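Local atomic coordinates of cytolethal distending toxin protein C (Haemophilus ducreyi, PDB entry 1SR4), a protein that probably binds host-cell carbohydrate as one of two lectin-like subunits of a tripartite toxin whose DNase I-like subunit damages the DNA of the target cell. Residues T27-H35 / Y41-I49; I116-E127 / S139-L147. All coordinates share one frame; numbering follows the deposited sequence.

Overall arrangement
Contacts 1 and 2 illustrate how a beta-trefoil reuses one local solution. In each, a 3-10 turn leads into a strand that carries a tryptophan; the indole N-H reaches a backbone carbonyl of the partner segment, a carbonyl of the turn accepts the partner segment's amide N-H from two residues beyond the carbonyl that the indole uses, and a water lies between the two segments. Strands 46-50 and 144-147 flank strand 19-24 in the same antiparallel sheet. The centres of the two contacts lie about 14 Å apart, and the contacts touch directly: Gln-29 OE1 probably accepts a hydrogen bond from Asp-122 N at 3.1 Å, while Thr-27 CG2 packs against Ser-118 OG and Asp-120 O.

Contact 1. Residues T27-H35 / Y41-I49; sequences TAQPVKNDH and YLSTHWELI
Asn-33 and Trp-46 anchor the loop 27-35 to the segment 41-49; Trp-46, last of Thr-44, His-45 and Trp-46, probably occupies the QxW position of a ricin-type beta-trefoil. Backbone atoms carry much of the polar contact. Ser-43 O, on the 3-10 turn 41-44, receives Asn-33 N at 2.9 Å, and also meets Lys-32 CA in a C-H...O contact. Trp-46 NE1 donates to Val-31 O at 3.0 Å with 161° at the hydrogen; the oxygen lies in the indole plane, whereas the N-H comes in from above the carbonyl plane, away from the lone pairs. With chi1 at 65°, the Asn-33 amide sits between its own backbone N and carbonyl carbon, where OD1 closes an Asx turn on His-35 N and ND2 gives a weak bond to Leu-42 O.

Apolar contacts run alongside. Asn-33 CB meets the indole obliquely, 3.5 Å from Trp-46 CH2. Thr-44 CG2 touches Pro-30 CG and Lys-32 CE, each at 3.8 Å; the Lys-32 side chain lies alongside that of Thr-44, and its NZ bonds to Ser-38 O. Phe-68 and Ile-20 of the neighbouring strands also pack on Trp-46.

A water accepts weakly from Asn-33 ND2 and donates to Leu-42 O at 2.9 Å and to His-45 O at 2.6 Å.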
loop_
_atom_site.group_PDB
_atom_site.type_symbol
_atom_site.label_atom_id
_atom_site.label_comp_id
_atom_site.label_asym_id
_atom_site.label_seq_id
_atom_site.Cartn_x
_atom_site.Cartn_y
_atom_site.Cartn_z
ATOM N N THR C 27 9.618 -20.839 -2.090
ATOM C CA THR C 27 8.695 -21.975 -2.209
ATOM C C THR C 27 7.238 -21.571 -2.464
ATOM O O THR C 27 6.445 -22.386 -2.946
ATOM C CB THR C 27 8.672 -22.840 -0.932
ATOM O OG1 THR C 27 7.998 -22.122 0.113
ATOM C CG2 THR C 27 10.108 -23.192 -0.484
ATOM N N ALA C 28 6.892 -20.333 -2.118
ATOM C CA ALA C 28 5.518 -19.826 -2.257
ATOM C C ALA C 28 4.557 -20.530 -1.293
ATOM O O ALA C 28 3.348 -20.309 -1.346
ATOM C CB ALA C 28 5.008 -19.994 -3.692
ATOM N N GLN C 29 5.078 -21.389 -0.420
ATOM C CA GLN C 29 4.207 -22.090 0.529
ATOM C C GLN C 29 3.892 -21.223 1.750
ATOM O O GLN C 29 4.769 -20.571 2.302
ATOM C CB GLN C 29 4.874 -23.379 1.022
ATOM C CG GLN C 29 5.176 -24.396 -0.071
ATOM C CD GLN C 29 5.829 -25.643 0.484
ATOM O OE1 GLN C 29 6.821 -25.571 1.212
ATOM N NE2 GLN C 29 5.282 -26.800 0.136
ATOM N N PRO C 30 2.626 -21.187 2.177
ATOM C CA PRO C 30 2.349 -20.362 3.356
ATOM C C PRO C 30 2.804 -21.099 4.628
ATOM O O PRO C 30 2.729 -22.335 4.697
ATOM C CB PRO C 30 0.833 -20.181 3.308
ATOM C CG PRO C 30 0.360 -21.434 2.633
ATOM C CD PRO C 30 1.385 -21.686 1.556
ATOM N N VAL C 31 3.306 -20.350 5.606
ATOM C CA VAL C 31 3.732 -20.938 6.872
ATOM C C VAL C 31 2.410 -21.280 7.544
ATOM O O VAL C 31 1.497 -20.448 7.579
ATOM C CB VAL C 31 4.526 -19.921 7.723
ATOM C CG1 VAL C 31 4.897 -20.529 9.065
ATOM C CG2 VAL C 31 5.804 -19.500 6.965
ATOM N N LYS C 32 2.285 -22.505 8.045
ATOM C CA LYS C 32 1.036 -22.933 8.667
ATOM C C LYS C 32 1.098 -23.081 10.179
ATOM O O LYS C 32 2.177 -23.208 10.760
ATOM C CB LYS C 32 0.593 -24.273 8.074
ATOM C CG LYS C 32 0.089 -24.216 6.629
ATOM C CD LYS C 32 -0.415 -25.603 6.231
ATOM C CE LYS C 32 -1.212 -25.595 4.932
ATOM N NZ LYS C 32 -1.824 -26.941 4.688
ATOM N N ASN C 33 -0.071 -23.035 10.818
ATOM C CA ASN C 33 -0.127 -23.237 12.255
ATOM C C ASN C 33 -0.829 -24.578 12.449
ATOM O O ASN C 33 -1.474 -25.090 11.541
ATOM C CB ASN C 33 -0.858 -22.088 12.977
ATOM C CG ASN C 33 -2.329 -21.980 12.611
ATOM O OD1 ASN C 33 -3.138 -22.826 12.982
ATOM N ND2 ASN C 33 -2.682 -20.922 11.887
ATOM N N ASP C 34 -0.686 -25.142 13.635
ATOM C CA ASP C 34 -1.256 -26.441 13.964
ATOM C C ASP C 34 -2.583 -26.341 14.708
ATOM O O ASP C 34 -3.152 -27.351 15.112
ATOM C CB ASP C 34 -0.239 -27.202 14.819
ATOM C CG ASP C 34 0.594 -26.266 15.708
ATOM O OD1 ASP C 34 1.394 -25.455 15.169
ATOM O OD2 ASP C 34 0.444 -26.338 16.946
ATOM N N HIS C 35 -3.079 -25.125 14.882
ATOM C CA HIS C 35 -4.321 -24.928 15.608
ATOM C C HIS C 35 -5.542 -25.346 14.802
ATOM O O HIS C 35 -6.604 -25.624 15.362
ATOM C CB HIS C 35 -4.462 -23.471 16.028
ATOM C CG HIS C 35 -5.587 -23.231 16.986
ATOM N ND1 HIS C 35 -5.521 -23.592 18.317
ATOM C CD2 HIS C 35 -6.814 -22.687 16.804
ATOM C CE1 HIS C 35 -6.658 -23.279 18.912
ATOM N NE2 HIS C 35 -7.460 -22.729 18.017
ATOM N N TYR C 41 -8.543 -23.690 5.696
ATOM C CA TYR C 41 -7.755 -22.533 5.309
ATOM C C TYR C 41 -7.219 -21.674 6.462
ATOM O O TYR C 41 -6.157 -21.045 6.327
ATOM C CB TYR C 41 -8.505 -21.696 4.247
ATOM C CG TYR C 41 -9.747 -20.933 4.677
ATOM C CD1 TYR C 41 -9.644 -19.657 5.231
ATOM C CD2 TYR C 41 -11.028 -21.448 4.441
ATOM C CE1 TYR C 41 -10.773 -18.902 5.530
ATOM C CE2 TYR C 41 -12.173 -20.699 4.741
ATOM C CZ TYR C 41 -12.034 -19.426 5.281
ATOM O OH TYR C 41 -13.145 -18.651 5.543
ATOM N N LEU C 42 -7.905 -21.664 7.599
ATOM C CA LEU C 42 -7.418 -20.871 8.727
ATOM C C LEU C 42 -6.038 -21.327 9.208
ATOM O O LEU C 42 -5.376 -20.618 9.965
ATOM C CB LEU C 42 -8.419 -20.888 9.900
ATOM C CG LEU C 42 -9.715 -20.090 9.700
ATOM C CD1 LEU C 42 -10.535 -20.157 10.991
ATOM C CD2 LEU C 42 -9.413 -18.623 9.332
ATOM N N SER C 43 -5.605 -22.508 8.772
ATOM C CA SER C 43 -4.294 -22.998 9.156
ATOM C C SER C 43 -3.197 -22.204 8.444
ATOM O O SER C 43 -2.019 -22.338 8.781
ATOM C CB SER C 43 -4.151 -24.485 8.819
ATOM O OG SER C 43 -4.215 -24.702 7.425
ATOM N N THR C 44 -3.580 -21.388 7.459
ATOM C CA THR C 44 -2.605 -20.581 6.720
ATOM C C THR C 44 -2.683 -19.101 7.087
ATOM O O THR C 44 -1.928 -18.279 6.541
ATOM C CB THR C 44 -2.799 -20.678 5.189
ATOM O OG1 THR C 44 -4.073 -20.118 4.839
ATOM C CG2 THR C 44 -2.736 -22.133 4.715
ATOM N N HIS C 45 -3.585 -18.767 8.014
ATOM C CA HIS C 45 -3.783 -17.381 8.455
ATOM C C HIS C 45 -3.061 -17.026 9.749
ATOM O O HIS C 45 -2.930 -17.859 10.652
ATOM C CB HIS C 45 -5.273 -17.080 8.697
ATOM C CG HIS C 45 -6.114 -17.072 7.460
ATOM N ND1 HIS C 45 -7.280 -16.344 7.368
ATOM C CD2 HIS C 45 -5.982 -17.723 6.280
ATOM C CE1 HIS C 45 -7.834 -16.548 6.184
ATOM N NE2 HIS C 45 -7.067 -17.381 5.505
ATOM N N TRP C 46 -2.626 -15.770 9.821
ATOM C CA TRP C 46 -1.965 -15.203 10.990
ATOM C C TRP C 46 -2.437 -13.773 11.128
ATOM O O TRP C 46 -2.783 -13.121 10.130
ATOM C CB TRP C 46 -0.446 -15.153 10.824
ATOM C CG TRP C 46 0.181 -16.477 10.570
ATOM C CD1 TRP C 46 0.477 -17.028 9.359
ATOM C CD2 TRP C 46 0.605 -17.420 11.558
ATOM N NE1 TRP C 46 1.067 -18.261 9.535
ATOM C CE2 TRP C 46 1.158 -18.521 10.877
ATOM C CE3 TRP C 46 0.576 -17.434 12.956
ATOM C CZ2 TRP C 46 1.677 -19.635 11.548
ATOM C CZ3 TRP C 46 1.091 -18.527 13.620
ATOM C CH2 TRP C 46 1.638 -19.616 12.916
ATOM N N GLU C 47 -2.456 -13.295 12.366
ATOM C CA GLU C 47 -2.799 -11.914 12.653
ATOM C C GLU C 47 -1.447 -11.268 12.905
ATOM O O GLU C 47 -0.623 -11.799 13.662
ATOM C CB GLU C 47 -3.669 -11.814 13.907
ATOM C CG GLU C 47 -5.008 -12.525 13.738
ATOM C CD GLU C 47 -5.828 -12.545 15.011
ATOM O OE1 GLU C 47 -5.234 -12.407 16.106
ATOM O OE2 GLU C 47 -7.061 -12.718 14.912
ATOM N N LEU C 48 -1.209 -10.128 12.265
ATOM C CA LEU C 48 0.062 -9.458 12.425
ATOM C C LEU C 48 -0.054 -8.445 13.547
ATOM O O LEU C 48 -0.812 -7.502 13.431
ATOM C CB LEU C 48 0.452 -8.760 11.114
ATOM C CG LEU C 48 1.831 -8.087 11.088
ATOM C CD1 LEU C 48 2.916 -9.171 11.132
ATOM C CD2 LEU C 48 1.990 -7.239 9.808
ATOM N N ILE C 49 0.689 -8.633 14.634
ATOM C CA ILE C 49 0.616 -7.681 15.737
ATOM C C ILE C 49 2.002 -7.133 16.068
ATOM O O ILE C 49 2.992 -7.857 16.016
ATOM C CB ILE C 49 -0.026 -8.329 16.996
ATOM C CG1 ILE C 49 0.838 -9.475 17.505
ATOM C CG2 ILE C 49 -1.418 -8.874 16.666
ATOM C CD1 ILE C 49 1.876 -9.027 18.509
HETATM O O HOH W 1 0.741 -18.211 6.089
HETATM O O HOH W 2 -4.809 -18.827 12.230
#

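Contact 2. Residues I116-E127 / S139-L147; sequences ITSHDFDDLKLE and SLAYQWGIL
Thr-117 and Tyr-142 bring the two backbones nearest, with their CA atoms 4.7 Å apart, as the hairpin strand 115-117 runs past the 3-10 turn 140-142. One backbone hydrogen bond joins the segments: Ser-118 N donates to Ala-141 O at 2.9 Å. The CA-H of Thr-117 meets the same oxygen, and that of Ala-141 faces Ser-118 O, a buried carbonyl oxygen with no hydrogen-bond partner in the model. Nearby, a water lies 2.8 Å from Ile-116 O and 2.7 Å from Tyr-142 O.

Trp-144 enters edge-on. Its NE1 donates to Ile-116 O at 3.0 Å, with the oxygen in the indole plane but the N-H well above the carbonyl plane. This tryptophan, last of the Tyr-142, Gln-143, Trp-144 triplet, probably takes the QxW position of a ricin-type beta-trefoil repeat. The Ile-116 and Trp-144 side chains cross at about a right angle, Ile-116 CG2, which its torsion sets anti to the backbone nitrogen, touching Trp-144 CZ2, while Leu-124 CD1 comes obliquely and tightly to Trp-144 CH2, at 3.3 Å. Phe-77 packs on both aliphatic chains.

Two contacts are CH-pi. Ala-141 CB stands over one face of the His-119 imidazole, 3.6 Å from its centroid, and Thr-117 CG2 lies over the Tyr-142 ring, the two side chains pointing the same way. The hairpin end is held by Asp-123: its OD2 accepts His-119 N through the anti lone pair with 169° at the hydrogen, and Ser-118 OG donates to Asp-123 O at 2.6 Å.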
loop_
_atom_site.group_PDB
_atom_site.type_symbol
_atom_site.label_atom_id
_atom_site.label_comp_id
_atom_site.label_asym_id
_atom_site.label_seq_id
_atom_site.Cartn_x
_atom_site.Cartn_y
_atom_site.Cartn_z
ATOM N N ILE C 116 15.278 -15.911 9.147
ATOM C CA ILE C 116 14.453 -17.067 8.827
ATOM C C ILE C 116 14.632 -17.308 7.335
ATOM O O ILE C 116 14.451 -16.398 6.529
ATOM C CB ILE C 116 12.950 -16.791 9.091
ATOM C CG1 ILE C 116 12.725 -16.542 10.582
ATOM C CG2 ILE C 116 12.101 -17.965 8.576
ATOM C CD1 ILE C 116 11.248 -16.354 10.955
ATOM N N THR C 117 14.977 -18.529 6.959
ATOM C CA THR C 117 15.179 -18.841 5.545
ATOM C C THR C 117 14.429 -20.111 5.161
ATOM O O THR C 117 14.049 -20.909 6.025
ATOM C CB THR C 117 16.675 -19.087 5.223
ATOM O OG1 THR C 117 17.141 -20.217 5.974
ATOM C CG2 THR C 117 17.512 -17.870 5.564
ATOM N N SER C 118 14.194 -20.275 3.865
ATOM C CA SER C 118 13.549 -21.475 3.349
ATOM C C SER C 118 14.163 -21.718 1.970
ATOM O O SER C 118 13.872 -20.987 1.026
ATOM C CB SER C 118 12.044 -21.284 3.220
ATOM O OG SER C 118 11.442 -22.489 2.778
ATOM N N HIS C 119 15.007 -22.741 1.866
ATOM C CA HIS C 119 15.698 -23.080 0.616
ATOM C C HIS C 119 15.046 -24.187 -0.192
ATOM O O HIS C 119 15.521 -24.528 -1.279
ATOM C CB HIS C 119 17.133 -23.538 0.915
ATOM C CG HIS C 119 18.054 -22.441 1.339
ATOM N ND1 HIS C 119 18.179 -22.035 2.652
ATOM C CD2 HIS C 119 18.904 -21.669 0.624
ATOM C CE1 HIS C 119 19.072 -21.063 2.725
ATOM N NE2 HIS C 119 19.526 -20.821 1.509
ATOM N N ASP C 120 13.977 -24.769 0.329
ATOM C CA ASP C 120 13.346 -25.877 -0.370
ATOM C C ASP C 120 12.023 -26.227 0.299
ATOM O O ASP C 120 11.702 -25.683 1.366
ATOM C CB ASP C 120 14.311 -27.075 -0.350
ATOM C CG ASP C 120 13.820 -28.259 -1.184
ATOM O OD1 ASP C 120 13.165 -28.058 -2.235
ATOM O OD2 ASP C 120 14.121 -29.408 -0.790
ATOM N N PHE C 121 11.257 -27.120 -0.330
ATOM C CA PHE C 121 9.963 -27.552 0.200
ATOM C C PHE C 121 10.009 -27.871 1.684
ATOM O O PHE C 121 10.908 -28.562 2.157
ATOM C CB PHE C 121 9.461 -28.821 -0.515
ATOM C CG PHE C 121 9.062 -28.606 -1.943
ATOM C CD1 PHE C 121 7.806 -28.082 -2.253
ATOM C CD2 PHE C 121 9.932 -28.929 -2.983
ATOM C CE1 PHE C 121 7.421 -27.883 -3.574
ATOM C CE2 PHE C 121 9.557 -28.733 -4.318
ATOM C CZ PHE C 121 8.299 -28.208 -4.608
ATOM N N ASP C 122 9.031 -27.359 2.415
ATOM C CA ASP C 122 8.927 -27.644 3.828
ATOM C C ASP C 122 10.242 -27.531 4.633
ATOM O O ASP C 122 10.435 -28.229 5.630
ATOM C CB ASP C 122 8.277 -29.028 3.945
ATOM C CG ASP C 122 7.011 -29.137 3.078
ATOM O OD1 ASP C 122 6.031 -28.417 3.368
ATOM O OD2 ASP C 122 6.988 -29.909 2.095
ATOM N N ASP C 123 11.131 -26.638 4.186
ATOM C CA ASP C 123 12.407 -26.351 4.857
ATOM C C ASP C 123 12.207 -24.978 5.501
ATOM O O ASP C 123 11.809 -24.029 4.835
ATOM C CB ASP C 123 13.564 -26.262 3.846
ATOM C CG ASP C 123 14.838 -25.641 4.447
ATOM O OD1 ASP C 123 15.463 -26.274 5.321
ATOM O OD2 ASP C 123 15.220 -24.513 4.049
ATOM N N LEU C 124 12.464 -24.873 6.793
ATOM C CA LEU C 124 12.289 -23.605 7.477
ATOM C C LEU C 124 13.243 -23.567 8.648
ATOM O O LEU C 124 13.106 -24.342 9.586
ATOM C CB LEU C 124 10.850 -23.466 7.981
ATOM C CG LEU C 124 10.418 -22.089 8.496
ATOM C CD1 LEU C 124 10.430 -21.099 7.344
ATOM C CD2 LEU C 124 9.012 -22.155 9.092
ATOM N N LYS C 125 14.217 -22.670 8.596
ATOM C CA LYS C 125 15.159 -22.577 9.689
ATOM C C LYS C 125 15.551 -21.152 10.002
ATOM O O LYS C 125 15.284 -20.234 9.226
ATOM C CB LYS C 125 16.397 -23.420 9.397
ATOM C CG LYS C 125 16.898 -23.330 7.979
ATOM C CD LYS C 125 17.843 -24.496 7.666
ATOM C CE LYS C 125 17.148 -25.843 7.858
ATOM N NZ LYS C 125 18.034 -27.009 7.554
ATOM N N LEU C 126 16.171 -20.998 11.164
ATOM C CA LEU C 126 16.624 -19.717 11.670
ATOM C C LEU C 126 18.143 -19.811 11.700
ATOM O O LEU C 126 18.714 -20.496 12.556
ATOM C CB LEU C 126 16.058 -19.527 13.073
ATOM C CG LEU C 126 16.142 -18.187 13.789
ATOM C CD1 LEU C 126 15.346 -17.136 13.041
ATOM C CD2 LEU C 126 15.598 -18.372 15.199
ATOM N N GLU C 127 18.801 -19.140 10.762
ATOM C CA GLU C 127 20.260 -19.213 10.684
ATOM C C GLU C 127 20.999 -17.887 10.764
ATOM O O GLU C 127 20.451 -16.828 10.446
ATOM C CB GLU C 127 20.666 -19.917 9.392
ATOM C CG GLU C 127 20.099 -19.287 8.132
ATOM C CD GLU C 127 20.510 -20.031 6.857
ATOM O OE1 GLU C 127 21.727 -20.124 6.576
ATOM O OE2 GLU C 127 19.617 -20.516 6.132
ATOM N N SER C 139 19.111 -13.615 -1.729
ATOM C CA SER C 139 18.376 -14.479 -2.650
ATOM C C SER C 139 16.962 -14.692 -2.080
ATOM O O SER C 139 16.690 -14.346 -0.924
ATOM C CB SER C 139 19.066 -15.830 -2.768
ATOM O OG SER C 139 18.906 -16.530 -1.554
ATOM N N LEU C 140 16.079 -15.274 -2.885
ATOM C CA LEU C 140 14.700 -15.540 -2.467
ATOM C C LEU C 140 14.587 -16.429 -1.230
ATOM O O LEU C 140 13.581 -16.398 -0.530
ATOM C CB LEU C 140 13.913 -16.178 -3.624
ATOM C CG LEU C 140 13.760 -15.307 -4.880
ATOM C CD1 LEU C 140 13.276 -16.153 -6.068
ATOM C CD2 LEU C 140 12.752 -14.188 -4.588
ATOM N N ALA C 141 15.610 -17.222 -0.952
ATOM C CA ALA C 141 15.566 -18.104 0.219
ATOM C C ALA C 141 15.399 -17.315 1.521
ATOM O O ALA C 141 14.872 -17.832 2.503
ATOM C CB ALA C 141 16.849 -18.979 0.273
ATOM N N TYR C 142 15.828 -16.053 1.507
ATOM C CA TYR C 142 15.750 -15.168 2.670
ATOM C C TYR C 142 14.543 -14.256 2.641
ATOM O O TYR C 142 14.313 -13.522 3.592
ATOM C CB TYR C 142 16.971 -14.242 2.708
ATOM C CG TYR C 142 18.267 -14.930 2.995
ATOM C CD1 TYR C 142 18.836 -14.865 4.259
ATOM C CD2 TYR C 142 18.900 -15.678 2.016
ATOM C CE1 TYR C 142 20.017 -15.539 4.553
ATOM C CE2 TYR C 142 20.080 -16.357 2.288
ATOM C CZ TYR C 142 20.630 -16.282 3.559
ATOM O OH TYR C 142 21.793 -16.948 3.834
ATOM N N GLN C 143 13.795 -14.298 1.541
ATOM C CA GLN C 143 12.667 -13.406 1.326
ATOM C C GLN C 143 11.297 -13.957 1.627
ATOM O O GLN C 143 10.988 -15.094 1.297
ATOM C CB GLN C 143 12.692 -12.922 -0.117
ATOM C CG GLN C 143 14.005 -12.243 -0.538
ATOM C CD GLN C 143 13.916 -11.756 -1.965
ATOM O OE1 GLN C 143 12.858 -11.293 -2.400
ATOM N NE2 GLN C 143 15.021 -11.838 -2.701
ATOM N N TRP C 144 10.468 -13.102 2.211
ATOM C CA TRP C 144 9.117 -13.451 2.603
ATOM C C TRP C 144 8.069 -12.469 2.096
ATOM O O TRP C 144 8.305 -11.259 2.042
ATOM C CB TRP C 144 9.063 -13.508 4.130
ATOM C CG TRP C 144 9.985 -14.569 4.631
ATOM C CD1 TRP C 144 11.323 -14.455 4.884
ATOM C CD2 TRP C 144 9.667 -15.952 4.765
ATOM N NE1 TRP C 144 11.861 -15.697 5.155
ATOM C CE2 TRP C 144 10.865 -16.632 5.087
ATOM C CE3 TRP C 144 8.480 -16.687 4.634
ATOM C CZ2 TRP C 144 10.911 -18.021 5.282
ATOM C CZ3 TRP C 144 8.525 -18.066 4.822
ATOM C CH2 TRP C 144 9.732 -18.717 5.142
ATOM N N GLY C 145 6.907 -12.991 1.733
ATOM C CA GLY C 145 5.833 -12.120 1.292
ATOM C C GLY C 145 4.789 -12.060 2.393
ATOM O O GLY C 145 4.381 -13.101 2.908
ATOM N N ILE C 146 4.403 -10.855 2.803
ATOM C CA ILE C 146 3.360 -10.678 3.819
ATOM C C ILE C 146 2.183 -10.382 2.898
ATOM O O ILE C 146 2.004 -9.254 2.447
ATOM C CB ILE C 146 3.659 -9.466 4.743
ATOM C CG1 ILE C 146 4.819 -9.786 5.700
ATOM C CG2 ILE C 146 2.450 -9.176 5.650
ATOM C CD1 ILE C 146 6.072 -10.225 5.022
ATOM N N LEU C 147 1.395 -11.411 2.622
ATOM C CA LEU C 147 0.318 -11.321 1.639
ATOM C C LEU C 147 -1.106 -11.535 2.133
ATOM O O LEU C 147 -1.329 -11.899 3.288
ATOM C CB LEU C 147 0.624 -12.341 0.523
ATOM C CG LEU C 147 1.964 -12.130 -0.211
ATOM C CD1 LEU C 147 2.409 -13.392 -0.941
ATOM C CD2 LEU C 147 1.816 -10.982 -1.203
HETATM O O HOH W 3 14.799 -13.675 6.272
#